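Long-range contacts in similar to sp|P32453 Saccharomyces cerevisiae YNL315c ATP11 (Candida glabrata CBS 138, PDB 2P4F), which probably acts as a mitochondrial chaperone that binds unfolded protein during F1-ATPase assembly: residues 156-160 with 290-294; 214-220 with 231-237; 130-134 with 244-248; 102-106 with 122-127. All blocks are in the same frame, centred on the assembly; numbering follows the deposited sequence.

Contact 1 of 4, residues 156-160 with 290-294; sequences LFVLP and LIQLA
The carbonyl oxygen of Val-158 is met by both methyls of one leucine: Leu-290 CD1 and CD2 each lie 3.4 Å from Val-158 O, and Leu-290 CG follows close behind. This oxygen is buried by the contact and finds no hydrogen-bond partner in the model; the two methyls of Leu-290 take the place where a donor might stand. With its CG anti to the backbone N (chi1 167°), Leu-290 reaches from the helix across to the strand and spreads its branches over two neighbours. Leu-290 CD1 comes to 3.6 Å from Phe-157 CZ, approaching the ring obliquely. Leu-290 CD2 turns to Val-158 CG1 at 4.1 Å. Strand 156-162 is one of the two outermost strands of the six-stranded antiparallel sheet of this half-barrel domain. Phe-157 and Leu-159 bond through their backbones to strand 179-190, whereas the carbonyl of Val-158 points the other way, to helix 287-295. The axes of the two short segments pass 8.2 Å apart, with a crossing angle of -64°. Further along the strand, the Pro-160 ring packs against the next turn of the helix, with Ala-294 CB 3.6 Å from Pro-160 CG and equally near its CD. Pro-160 CB also rests more loosely near Ile-291 CG1. Helix 266-280 adds Leu-275 beside Phe-157 and Leu-274 beside Leu-290, and Phe-257 of helix 244-257 meets the Phe-157 ring with the two planes inclined at about 50°.

Contact 2 of 4, residues 214-220 with 231-237; sequences HTTIQFH and LMNGQVE
The His-220 ring and the Asn-233 side-chain amide lie almost in one plane, 4° apart, with the amide oxygen at the ring's edge: His-220 NE2 donates to Asn-233 OD1 at 2.7 Å, though the bond is bent (135° at the hydrogen). The Gln-218 amide stands nearly perpendicular to that of Asn-233, whose ND2 meets a lone pair of Gln-218 OE1 at 3.0 Å in a straight bond; Tyr-105 is the second partner of that oxygen. Both halves of the Asn-233 amide are thus engaged, which fixes its rotation.

On the other side of the sheet, Met-232 CG sits over one face of the Phe-219 ring, 4.0 Å from its centroid, in a CH-pi contact. The sulfur lies obliquely beside the same ring, with Met-232 SD 3.5 Å from Phe-219 CE1, a Met-aromatic contact. Met-232 CG is also tight against Ile-217 CG2 at 3.4 Å. At Gly-234 and Ile-217 the CA atoms close to 3.9 Å.

Paired backbone bonds join Thr-216 to Gln-235, Gln-218 to Asn-233 and His-220 to Leu-231. Against its other neighbour, strand 193-200, strand 215-220 begins with a classic beta bulge, His-214 and Thr-215 both facing Ile-198. With strand 229-236 it forms an inner antiparallel pair of the half-barrel sheet.

Contact 3 of 4, residues 130-134 with 244-248; sequences RDDSL and LQDAQ
Leu-244, the first residue of helix 244-257, directs its CB at the strand opposite, and the rest of the side chain runs past Leu-134 in the opposing direction. Its CG lies 4.0 Å from Leu-134 CD2. Beyond CG the two methyls part. Leu-244 CD1 presses on Leu-134 CD2 at 3.3 Å, closer than usual for two carbons, and also lies 3.8 Å from Ser-133 O. Leu-244 CD2 tops the turn before the strand, 3.7 Å from Asp-131 O. The leucine therefore touches backbone oxygens as well as a side chain.

Leu-134 uses both of its branches. With CG held anti to its own carbonyl carbon (chi1 -63°), Leu-134 CD2 touches both Leu-244 and Gln-248, lying 3.6 Å from Gln-248 CG. Leu-134 CD1 stays 4.2 Å from Ala-247 CB, a looser approach. Gln-248 contributes its aliphatic part here.

On the far side of the turn, a weakly aligned salt bridge runs from Arg-130 NH1 to Asp-132 OD2, turned away from the helix.

Strand 133-139 is an outermost strand of the sheet, bonded through Asp-132 and Leu-134 to Val-236 and Gly-234 of strand 229-236. The first turn of helix 244-257 lies across both strands, since Leu-244 and Ala-247 also touch Val-236.

Contact 4 of 4, residues 102-106 with 122-127; sequences LDDYL and LWRAKW
Tyr-105 and Trp-127 both hold CG anti to the carbonyl carbon (chi1 -59° and -61°), whereas Trp-123 carries its CG anti to the backbone N (chi1 -178°), and these settings gather the three rings into an aromatic cluster. Trp-127 turns the edge of its six-membered ring to the face of Tyr-105, an edge-to-face (T-shaped) pair with centroids 5.1 Å apart. Trp-127 CZ2 sits over the centre of the tyrosine ring, and Trp-127 CH2 is 3.7 Å from Tyr-105 CE1. The approach of Trp-123 is different: Tyr-105 CD2 lies in the plane of the indole, at its edge, 3.9 Å from Trp-123 CH2.

Two leucines also pack on Trp-123. Leu-102 CD1 reaches Trp-123 CZ3 obliquely at 3.5 Å, and Leu-106 CD1 comes up to the indole edge, 3.7 Å from Trp-123 CE3. Lys-126, bent at chi2, brings its CE to 3.5 Å from Tyr-105 O.

The polar atoms of two side chains point onward to the sheet, Tyr-105 OH to Gln-218 and Trp-123 NE1 to Met-232 O. The two segments are thus joined by apolar and aromatic packing, while the hydrogen bonds to the sheet probably help set how Tyr-105 and Trp-123 are turned.

Contacts 2, 3 and 4 form a continuous run, whereas contact 1 stands apart. Contact 2 holds the middle: its strand 229-236 also bonds to the strand of contact 3, with Gly-234 N 2.7 Å from Leu-134 O, and the centres of these two contacts are about 9 Å apart. Contact 4 covers the face carrying Asn-233, its centre about 13 Å from that of contact 2, and Asn-233 OD1 lies 3.3 Å from Trp-123 CZ2. The helix of contact 3 packs on the other face, where Val-236 sits. Contact 1 belongs to the opposite edge strand, its centre about 20 Å from those of contacts 2 and 3 and 32 Å from contact 4.

Contact 1 of 4, residues 156-160 with 290-294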
loop_
_atom_site.group_PDB
_atom_site.type_symbol
_atom_site.label_atom_id
_atom_site.label_comp_id
_atom_site.label_asym_id
_atom_site.label_seq_id
_atom_site.Cartn_x
_atom_site.Cartn_y
_atom_site.Cartn_z
ATOM N N LEU A 156 10.402 1.673 4.447
ATOM C CA LEU A 156 10.975 1.601 3.107
ATOM C C LEU A 156 11.177 0.141 2.749
ATOM O O LEU A 156 11.601 -0.652 3.603
ATOM C CB LEU A 156 12.303 2.363 3.078
ATOM C CG LEU A 156 12.949 2.472 1.689
ATOM C CD1 LEU A 156 12.081 3.315 0.755
ATOM C CD2 LEU A 156 14.369 3.065 1.803
ATOM N N PHE A 157 10.922 -0.239 1.516
ATOM C CA PHE A 157 11.250 -1.609 1.121
ATOM C C PHE A 157 11.530 -1.621 -0.378
ATOM O O PHE A 157 11.405 -0.588 -1.036
ATOM C CB PHE A 157 10.138 -2.579 1.495
ATOM C CG PHE A 157 10.558 -4.058 1.577
ATOM C CD1 PHE A 157 11.758 -4.426 2.218
ATOM C CD2 PHE A 157 9.762 -5.035 1.043
ATOM C CE1 PHE A 157 12.142 -5.770 2.334
ATOM C CE2 PHE A 157 10.127 -6.383 1.161
ATOM C CZ PHE A 157 11.308 -6.725 1.813
ATOM N N VAL A 158 11.973 -2.776 -0.885
ATOM C CA VAL A 158 12.134 -2.967 -2.337
ATOM C C VAL A 158 11.363 -4.202 -2.714
ATOM O O VAL A 158 11.388 -5.194 -1.937
ATOM C CB VAL A 158 13.629 -3.138 -2.683
ATOM C CG1 VAL A 158 13.793 -3.509 -4.126
ATOM C CG2 VAL A 158 14.339 -1.819 -2.339
ATOM N N LEU A 159 10.657 -4.189 -3.851
ATOM C CA LEU A 159 9.994 -5.376 -4.318
ATOM C C LEU A 159 10.281 -5.569 -5.791
ATOM O O LEU A 159 10.373 -4.586 -6.518
ATOM C CB LEU A 159 8.453 -5.282 -4.203
ATOM C CG LEU A 159 7.859 -5.403 -2.814
ATOM C CD1 LEU A 159 6.347 -5.112 -2.912
ATOM C CD2 LEU A 159 8.089 -6.767 -2.166
ATOM N N PRO A 160 10.355 -6.807 -6.239
ATOM C CA PRO A 160 10.513 -6.998 -7.662
ATOM C C PRO A 160 9.158 -6.964 -8.378
ATOM O O PRO A 160 8.130 -7.445 -7.898
ATOM C CB PRO A 160 11.071 -8.441 -7.726
ATOM C CG PRO A 160 10.432 -9.114 -6.547
ATOM C CD PRO A 160 10.287 -8.074 -5.471
ATOM N N LEU A 290 15.075 -11.865 -1.187
ATOM C CA LEU A 290 13.909 -11.010 -1.459
ATOM C C LEU A 290 13.129 -11.488 -2.668
ATOM O O LEU A 290 11.913 -11.664 -2.724
ATOM C CB LEU A 290 14.324 -9.552 -1.764
ATOM C CG LEU A 290 13.167 -8.691 -2.361
ATOM C CD1 LEU A 290 12.129 -8.484 -1.271
ATOM C CD2 LEU A 290 13.724 -7.415 -2.940
ATOM N N ILE A 291 13.878 -11.724 -3.734
ATOM C CA ILE A 291 13.236 -12.159 -4.988
ATOM C C ILE A 291 12.623 -13.537 -4.827
ATOM O O ILE A 291 11.497 -13.809 -5.272
ATOM C CB ILE A 291 14.252 -12.134 -6.145
ATOM C CG1 ILE A 291 14.628 -10.691 -6.482
ATOM C CG2 ILE A 291 13.662 -12.905 -7.306
ATOM C CD1 ILE A 291 15.780 -10.500 -7.442
ATOM N N GLN A 292 13.308 -14.432 -4.135
ATOM C CA GLN A 292 12.701 -15.757 -3.897
ATOM C C GLN A 292 11.422 -15.670 -3.080
ATOM O O GLN A 292 10.412 -16.329 -3.347
ATOM C CB GLN A 292 13.741 -16.617 -3.178
ATOM C CG GLN A 292 13.280 -18.001 -2.753
ATOM C CD GLN A 292 12.911 -18.086 -1.277
ATOM O OE1 GLN A 292 12.793 -19.147 -0.664
ATOM N NE2 GLN A 292 12.717 -16.915 -0.680
ATOM N N LEU A 293 11.446 -14.847 -2.019
ATOM C CA LEU A 293 10.309 -14.785 -1.133
ATOM C C LEU A 293 9.170 -14.007 -1.788
ATOM O O LEU A 293 8.008 -14.268 -1.508
ATOM C CB LEU A 293 10.644 -14.111 0.203
ATOM C CG LEU A 293 11.543 -14.877 1.168
ATOM C CD1 LEU A 293 12.011 -13.961 2.297
ATOM C CD2 LEU A 293 10.843 -16.060 1.810
ATOM N N ALA A 294 9.479 -13.048 -2.655
ATOM C CA ALA A 294 8.380 -12.312 -3.302
ATOM C C ALA A 294 7.670 -13.171 -4.346
ATOM O O ALA A 294 6.492 -12.989 -4.621
ATOM C CB ALA A 294 8.960 -11.065 -3.948
#

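Contact 2 of 4, residues 214-220 with 231-237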
loop_
_atom_site.group_PDB
_atom_site.type_symbol
_atom_site.label_atom_id
_atom_site.label_comp_id
_atom_site.label_asym_id
_atom_site.label_seq_id
_atom_site.Cartn_x
_atom_site.Cartn_y
_atom_site.Cartn_z
ATOM N N HIS A 214 5.005 5.560 -9.844
ATOM C CA HIS A 214 3.974 5.154 -10.816
ATOM C C HIS A 214 2.677 4.775 -10.119
ATOM O O HIS A 214 1.622 4.784 -10.764
ATOM C CB HIS A 214 4.475 3.985 -11.645
ATOM C CG HIS A 214 5.029 2.822 -10.873
ATOM N ND1 HIS A 214 4.224 1.979 -10.140
ATOM C CD2 HIS A 214 6.332 2.377 -10.786
ATOM C CE1 HIS A 214 5.009 1.038 -9.596
ATOM N NE2 HIS A 214 6.286 1.268 -9.975
ATOM N N THR A 215 2.728 4.417 -8.838
ATOM C CA THR A 215 1.523 3.988 -8.094
ATOM C C THR A 215 1.480 4.731 -6.758
ATOM O O THR A 215 2.507 4.669 -6.018
ATOM C CB THR A 215 1.551 2.475 -7.863
ATOM O OG1 THR A 215 1.519 1.819 -9.144
ATOM C CG2 THR A 215 0.286 2.002 -7.120
ATOM N N THR A 216 0.393 5.394 -6.440
ATOM C CA THR A 216 0.251 6.032 -5.116
ATOM C C THR A 216 -1.016 5.481 -4.517
ATOM O O THR A 216 -2.084 5.479 -5.190
ATOM C CB THR A 216 0.140 7.554 -5.265
ATOM O OG1 THR A 216 1.449 8.028 -5.716
ATOM C CG2 THR A 216 -0.128 8.299 -3.973
ATOM N N ILE A 217 -0.986 5.028 -3.292
ATOM C CA ILE A 217 -2.135 4.453 -2.610
ATOM C C ILE A 217 -2.378 5.272 -1.349
ATOM O O ILE A 217 -1.445 5.553 -0.611
ATOM C CB ILE A 217 -1.894 2.972 -2.276
ATOM C CG1 ILE A 217 -1.486 2.171 -3.554
ATOM C CG2 ILE A 217 -3.105 2.411 -1.595
ATOM C CD1 ILE A 217 -0.905 0.843 -3.309
ATOM N N GLN A 218 -3.676 5.614 -1.117
ATOM C CA GLN A 218 -4.056 6.252 0.122
ATOM C C GLN A 218 -4.903 5.260 0.936
ATOM O O GLN A 218 -5.786 4.598 0.339
ATOM C CB GLN A 218 -4.919 7.510 -0.069
ATOM C CG GLN A 218 -4.236 8.644 -0.867
ATOM C CD GLN A 218 -5.093 9.897 -0.676
ATOM O OE1 GLN A 218 -6.204 9.917 -1.285
ATOM N NE2 GLN A 218 -4.655 10.864 0.141
ATOM N N PHE A 219 -4.603 5.223 2.252
ATOM C CA PHE A 219 -5.454 4.514 3.204
ATOM C C PHE A 219 -6.039 5.537 4.139
ATOM O O PHE A 219 -5.285 6.267 4.773
ATOM C CB PHE A 219 -4.629 3.489 3.981
ATOM C CG PHE A 219 -4.095 2.367 3.128
ATOM C CD1 PHE A 219 -4.810 1.191 2.915
ATOM C CD2 PHE A 219 -2.831 2.487 2.546
ATOM C CE1 PHE A 219 -4.335 0.123 2.140
ATOM C CE2 PHE A 219 -2.342 1.449 1.762
ATOM C CZ PHE A 219 -3.069 0.271 1.589
ATOM N N HIS A 220 -7.370 5.582 4.189
ATOM C CA HIS A 220 -8.052 6.562 5.032
ATOM C C HIS A 220 -8.553 5.894 6.283
ATOM O O HIS A 220 -9.288 4.911 6.163
ATOM C CB HIS A 220 -9.261 7.142 4.267
ATOM C CG HIS A 220 -8.758 7.818 3.024
ATOM N ND1 HIS A 220 -8.163 9.058 3.042
ATOM C CD2 HIS A 220 -8.780 7.363 1.735
ATOM C CE1 HIS A 220 -7.828 9.363 1.800
ATOM N NE2 HIS A 220 -8.178 8.344 0.967
ATOM N N LEU A 231 -10.613 2.796 4.197
ATOM C CA LEU A 231 -10.982 2.956 2.774
ATOM C C LEU A 231 -9.694 3.203 2.007
ATOM O O LEU A 231 -8.895 4.094 2.401
ATOM C CB LEU A 231 -11.946 4.139 2.634
ATOM C CG LEU A 231 -13.331 3.879 3.280
ATOM C CD1 LEU A 231 -14.205 5.056 2.838
ATOM C CD2 LEU A 231 -13.924 2.575 2.905
ATOM N N MET A 232 -9.475 2.442 0.919
ATOM C CA MET A 232 -8.243 2.602 0.129
ATOM C C MET A 232 -8.516 3.076 -1.262
ATOM O O MET A 232 -9.500 2.562 -1.841
ATOM C CB MET A 232 -7.540 1.222 0.060
ATOM C CG MET A 232 -6.193 1.322 -0.647
ATOM S SD MET A 232 -5.568 -0.345 -1.080
ATOM C CE MET A 232 -6.446 -0.564 -2.630
ATOM N N ASN A 233 -7.775 4.043 -1.750
ATOM C CA ASN A 233 -7.877 4.437 -3.151
ATOM C C ASN A 233 -6.446 4.540 -3.677
ATOM O O ASN A 233 -5.597 5.138 -3.031
ATOM C CB ASN A 233 -8.632 5.744 -3.396
ATOM C CG ASN A 233 -8.058 6.910 -2.619
ATOM O OD1 ASN A 233 -8.226 6.948 -1.401
ATOM N ND2 ASN A 233 -7.402 7.915 -3.183
ATOM N N GLY A 234 -6.177 3.957 -4.835
ATOM C CA GLY A 234 -4.848 4.137 -5.416
ATOM C C GLY A 234 -5.006 4.429 -6.878
ATOM O O GLY A 234 -6.064 4.187 -7.506
ATOM N N GLN A 235 -3.956 4.998 -7.436
ATOM C CA GLN A 235 -3.979 5.342 -8.864
ATOM C C GLN A 235 -2.659 4.869 -9.482
ATOM O O GLN A 235 -1.589 5.046 -8.820
ATOM C CB GLN A 235 -4.117 6.848 -9.140
ATOM C CG GLN A 235 -5.548 7.366 -9.102
ATOM C CD GLN A 235 -5.662 8.882 -9.089
ATOM O OE1 GLN A 235 -6.736 9.461 -8.957
ATOM N NE2 GLN A 235 -4.527 9.560 -9.236
ATOM N N VAL A 236 -2.693 4.319 -10.662
ATOM C CA VAL A 236 -1.489 3.954 -11.409
ATOM C C VAL A 236 -1.323 4.946 -12.543
ATOM O O VAL A 236 -2.299 5.197 -13.293
ATOM C CB VAL A 236 -1.581 2.519 -11.983
ATOM C CG1 VAL A 236 -0.310 2.115 -12.730
ATOM C CG2 VAL A 236 -1.884 1.598 -10.817
ATOM N N GLU A 237 -0.160 5.518 -12.728
ATOM C CA GLU A 237 0.050 6.523 -13.758
ATOM C C GLU A 237 -0.048 5.917 -15.155
ATOM O O GLU A 237 0.535 4.898 -15.510
ATOM C CB GLU A 237 1.429 7.151 -13.559
ATOM C CG GLU A 237 1.604 7.986 -12.304
ATOM C CD GLU A 237 0.747 9.228 -12.353
ATOM O OE1 GLU A 237 -0.153 9.385 -11.507
ATOM O OE2 GLU A 237 0.957 10.055 -13.257
#

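Contact 3 of 4, residues 130-134 with 244-248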
loop_
_atom_site.group_PDB
_atom_site.type_symbol
_atom_site.label_atom_id
_atom_site.label_comp_id
_atom_site.label_asym_id
_atom_site.label_seq_id
_atom_site.Cartn_x
_atom_site.Cartn_y
_atom_site.Cartn_z
ATOM N N ARG A 130 -13.236 5.008 -13.490
ATOM C CA ARG A 130 -11.823 4.978 -13.857
ATOM C C ARG A 130 -11.250 3.637 -14.305
ATOM O O ARG A 130 -11.698 2.549 -13.910
ATOM C CB ARG A 130 -10.998 5.389 -12.636
ATOM C CG ARG A 130 -11.320 6.745 -12.016
ATOM C CD ARG A 130 -9.938 7.292 -11.679
ATOM N NE ARG A 130 -9.930 8.476 -10.842
ATOM C CZ ARG A 130 -8.826 9.228 -10.811
ATOM N NH1 ARG A 130 -7.779 8.876 -11.536
ATOM N NH2 ARG A 130 -8.811 10.302 -10.051
ATOM N N ASP A 131 -10.182 3.719 -15.119
ATOM C CA ASP A 131 -9.458 2.474 -15.400
ATOM C C ASP A 131 -8.023 2.561 -14.888
ATOM O O ASP A 131 -7.162 1.772 -15.236
ATOM C CB ASP A 131 -9.477 2.086 -16.880
ATOM C CG ASP A 131 -8.783 3.109 -17.749
ATOM O OD1 ASP A 131 -8.308 4.121 -17.184
ATOM O OD2 ASP A 131 -8.722 2.890 -18.980
ATOM N N ASP A 132 -7.742 3.541 -14.031
ATOM C CA ASP A 132 -6.401 3.582 -13.469
ATOM C C ASP A 132 -6.446 3.357 -11.966
ATOM O O ASP A 132 -5.420 3.600 -11.334
ATOM C CB ASP A 132 -5.795 4.940 -13.830
ATOM C CG ASP A 132 -6.588 6.073 -13.198
ATOM O OD1 ASP A 132 -7.733 5.899 -12.747
ATOM O OD2 ASP A 132 -6.044 7.193 -13.148
ATOM N N SER A 133 -7.553 2.907 -11.406
ATOM C CA SER A 133 -7.780 2.942 -9.954
ATOM C C SER A 133 -7.786 1.579 -9.291
ATOM O O SER A 133 -8.369 0.664 -9.858
ATOM C CB SER A 133 -9.134 3.620 -9.635
ATOM O OG SER A 133 -8.896 5.015 -9.850
ATOM N N LEU A 134 -7.181 1.570 -8.113
ATOM C CA LEU A 134 -7.204 0.493 -7.133
ATOM C C LEU A 134 -8.117 0.923 -5.997
ATOM O O LEU A 134 -7.997 2.025 -5.463
ATOM C CB LEU A 134 -5.814 0.208 -6.541
ATOM C CG LEU A 134 -4.722 -0.276 -7.523
ATOM C CD1 LEU A 134 -3.533 -0.804 -6.750
ATOM C CD2 LEU A 134 -5.249 -1.364 -8.431
ATOM N N LEU A 244 -2.408 -2.036 -14.323
ATOM C CA LEU A 244 -3.204 -2.110 -13.083
ATOM C C LEU A 244 -3.013 -3.467 -12.445
ATOM O O LEU A 244 -2.942 -3.637 -11.238
ATOM C CB LEU A 244 -4.645 -1.822 -13.508
ATOM C CG LEU A 244 -5.608 -1.461 -12.395
ATOM C CD1 LEU A 244 -5.093 -0.289 -11.547
ATOM C CD2 LEU A 244 -6.980 -1.123 -12.946
ATOM N N GLN A 245 -2.875 -4.506 -13.264
ATOM C CA GLN A 245 -2.600 -5.829 -12.727
ATOM C C GLN A 245 -1.230 -5.889 -12.051
ATOM O O GLN A 245 -1.135 -6.535 -10.997
ATOM C CB GLN A 245 -2.704 -6.871 -13.848
ATOM C CG GLN A 245 -3.978 -6.646 -14.653
ATOM C CD GLN A 245 -3.794 -5.723 -15.843
ATOM O OE1 GLN A 245 -4.206 -4.569 -15.829
ATOM N NE2 GLN A 245 -3.151 -6.214 -16.911
ATOM N N ASP A 246 -0.232 -5.234 -12.645
ATOM C CA ASP A 246 1.088 -5.272 -12.007
ATOM C C ASP A 246 0.972 -4.587 -10.652
ATOM O O ASP A 246 1.557 -5.040 -9.656
ATOM C CB ASP A 246 2.166 -4.583 -12.811
ATOM C CG ASP A 246 2.516 -5.158 -14.163
ATOM O OD1 ASP A 246 2.469 -6.401 -14.364
ATOM O OD2 ASP A 246 2.856 -4.331 -15.070
ATOM N N ALA A 247 0.246 -3.476 -10.632
ATOM C CA ALA A 247 0.143 -2.735 -9.352
ATOM C C ALA A 247 -0.582 -3.536 -8.280
ATOM O O ALA A 247 -0.260 -3.546 -7.087
ATOM C CB ALA A 247 -0.559 -1.406 -9.674
ATOM N N GLN A 248 -1.645 -4.254 -8.675
ATOM C CA GLN A 248 -2.355 -5.148 -7.768
ATOM C C GLN A 248 -1.456 -6.220 -7.166
ATOM O O GLN A 248 -1.557 -6.531 -5.959
ATOM C CB GLN A 248 -3.533 -5.832 -8.500
ATOM C CG GLN A 248 -4.578 -4.861 -9.012
ATOM C CD GLN A 248 -5.570 -5.467 -9.988
ATOM O OE1 GLN A 248 -5.311 -6.408 -10.755
ATOM N NE2 GLN A 248 -6.795 -4.945 -10.012
#

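Contact 4 of 4, residues 102-106 with 122-127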
loop_
_atom_site.group_PDB
_atom_site.type_symbol
_atom_site.label_atom_id
_atom_site.label_comp_id
_atom_site.label_asym_id
_atom_site.label_seq_id
_atom_site.Cartn_x
_atom_site.Cartn_y
_atom_site.Cartn_z
ATOM N N LEU A 102 -10.206 11.805 3.619
ATOM C CA LEU A 102 -11.457 11.164 3.227
ATOM C C LEU A 102 -12.552 12.189 2.981
ATOM O O LEU A 102 -13.328 12.011 2.012
ATOM C CB LEU A 102 -11.861 10.138 4.296
ATOM C CG LEU A 102 -13.146 9.366 3.943
ATOM C CD1 LEU A 102 -13.054 8.658 2.570
ATOM C CD2 LEU A 102 -13.423 8.341 5.018
ATOM N N ASP A 103 -12.585 13.232 3.840
ATOM C CA ASP A 103 -13.668 14.236 3.694
ATOM C C ASP A 103 -13.669 14.935 2.343
ATOM O O ASP A 103 -14.687 15.467 1.867
ATOM C CB ASP A 103 -13.511 15.256 4.813
ATOM C CG ASP A 103 -14.721 16.159 4.983
ATOM O OD1 ASP A 103 -15.845 15.693 5.271
ATOM O OD2 ASP A 103 -14.497 17.382 4.840
ATOM N N ASP A 104 -12.500 15.013 1.682
ATOM C CA ASP A 104 -12.431 15.593 0.344
ATOM C C ASP A 104 -13.073 14.720 -0.724
ATOM O O ASP A 104 -13.367 15.178 -1.830
ATOM C CB ASP A 104 -10.957 15.818 -0.022
ATOM C CG ASP A 104 -10.297 16.856 0.878
ATOM O OD1 ASP A 104 -10.926 17.940 1.081
ATOM O OD2 ASP A 104 -9.177 16.621 1.391
ATOM N N TYR A 105 -13.303 13.442 -0.442
ATOM C CA TYR A 105 -13.917 12.540 -1.399
ATOM C C TYR A 105 -15.357 12.208 -1.023
ATOM O O TYR A 105 -16.224 12.157 -1.902
ATOM C CB TYR A 105 -13.133 11.224 -1.439
ATOM C CG TYR A 105 -11.670 11.348 -1.807
ATOM C CD1 TYR A 105 -11.270 11.955 -2.986
ATOM C CD2 TYR A 105 -10.692 10.795 -0.992
ATOM C CE1 TYR A 105 -9.914 12.065 -3.351
ATOM C CE2 TYR A 105 -9.349 10.889 -1.331
ATOM C CZ TYR A 105 -8.960 11.510 -2.484
ATOM O OH TYR A 105 -7.619 11.589 -2.831
ATOM N N LEU A 106 -15.592 11.959 0.267
ATOM C CA LEU A 106 -16.929 11.650 0.792
ATOM C C LEU A 106 -17.107 12.491 2.063
ATOM O O LEU A 106 -16.278 12.281 2.980
ATOM C CB LEU A 106 -17.166 10.198 1.197
ATOM C CG LEU A 106 -16.986 9.120 0.148
ATOM C CD1 LEU A 106 -17.110 7.734 0.786
ATOM C CD2 LEU A 106 -18.003 9.287 -0.976
ATOM N N LEU A 122 -20.713 3.559 -1.618
ATOM C CA LEU A 122 -20.411 4.937 -2.082
ATOM C C LEU A 122 -18.964 5.088 -2.502
ATOM O O LEU A 122 -18.650 5.792 -3.444
ATOM C CB LEU A 122 -20.706 5.963 -0.990
ATOM C CG LEU A 122 -22.188 6.168 -0.665
ATOM C CD1 LEU A 122 -22.258 7.114 0.526
ATOM C CD2 LEU A 122 -22.900 6.733 -1.905
ATOM N N TRP A 123 -18.100 4.439 -1.737
ATOM C CA TRP A 123 -16.652 4.563 -2.052
ATOM C C TRP A 123 -16.351 3.905 -3.389
ATOM O O TRP A 123 -15.634 4.464 -4.233
ATOM C CB TRP A 123 -15.882 3.887 -0.957
ATOM C CG TRP A 123 -14.392 3.923 -1.019
ATOM C CD1 TRP A 123 -13.491 2.896 -1.157
ATOM C CD2 TRP A 123 -13.609 5.135 -0.908
ATOM N NE1 TRP A 123 -12.205 3.422 -1.141
ATOM C CE2 TRP A 123 -12.247 4.777 -0.989
ATOM C CE3 TRP A 123 -13.939 6.472 -0.745
ATOM C CZ2 TRP A 123 -11.190 5.692 -0.910
ATOM C CZ3 TRP A 123 -12.891 7.406 -0.672
ATOM C CH2 TRP A 123 -11.548 7.012 -0.758
ATOM N N ARG A 124 -16.938 2.702 -3.586
ATOM C CA ARG A 124 -16.695 2.073 -4.891
ATOM C C ARG A 124 -17.325 2.884 -6.013
ATOM O O ARG A 124 -16.733 2.970 -7.097
ATOM C CB ARG A 124 -17.199 0.623 -4.849
ATOM C CG ARG A 124 -16.394 -0.212 -3.848
ATOM C CD ARG A 124 -16.806 -1.669 -4.001
ATOM N NE ARG A 124 -16.127 -2.486 -3.000
ATOM C CZ ARG A 124 -14.868 -2.900 -3.015
ATOM N NH1 ARG A 124 -14.069 -2.576 -4.029
ATOM N NH2 ARG A 124 -14.413 -3.648 -2.006
ATOM N N ALA A 125 -18.515 3.480 -5.800
ATOM C CA ALA A 125 -19.138 4.291 -6.865
ATOM C C ALA A 125 -18.250 5.480 -7.170
ATOM O O ALA A 125 -18.142 5.887 -8.356
ATOM C CB ALA A 125 -20.533 4.782 -6.468
ATOM N N LYS A 126 -17.628 6.046 -6.138
ATOM C CA LYS A 126 -16.829 7.288 -6.328
ATOM C C LYS A 126 -15.732 7.086 -7.346
ATOM O O LYS A 126 -15.392 7.941 -8.167
ATOM C CB LYS A 126 -16.239 7.709 -4.977
ATOM C CG LYS A 126 -15.184 8.802 -4.968
ATOM C CD LYS A 126 -15.787 10.145 -5.373
ATOM C CE LYS A 126 -14.818 11.267 -5.030
ATOM N NZ LYS A 126 -15.406 12.622 -5.318
ATOM N N TRP A 127 -15.149 5.889 -7.334
ATOM C CA TRP A 127 -13.956 5.601 -8.135
ATOM C C TRP A 127 -14.287 4.790 -9.379
ATOM O O TRP A 127 -13.392 4.396 -10.154
ATOM C CB TRP A 127 -12.895 4.878 -7.279
ATOM C CG TRP A 127 -12.467 5.748 -6.116
ATOM C CD1 TRP A 127 -12.775 5.553 -4.798
ATOM C CD2 TRP A 127 -11.667 6.930 -6.197
ATOM N NE1 TRP A 127 -12.209 6.562 -4.041
ATOM C CE2 TRP A 127 -11.526 7.405 -4.881
ATOM C CE3 TRP A 127 -11.064 7.597 -7.275
ATOM C CZ2 TRP A 127 -10.803 8.549 -4.577
ATOM C CZ3 TRP A 127 -10.339 8.742 -6.980
ATOM C CH2 TRP A 127 -10.215 9.199 -5.659
#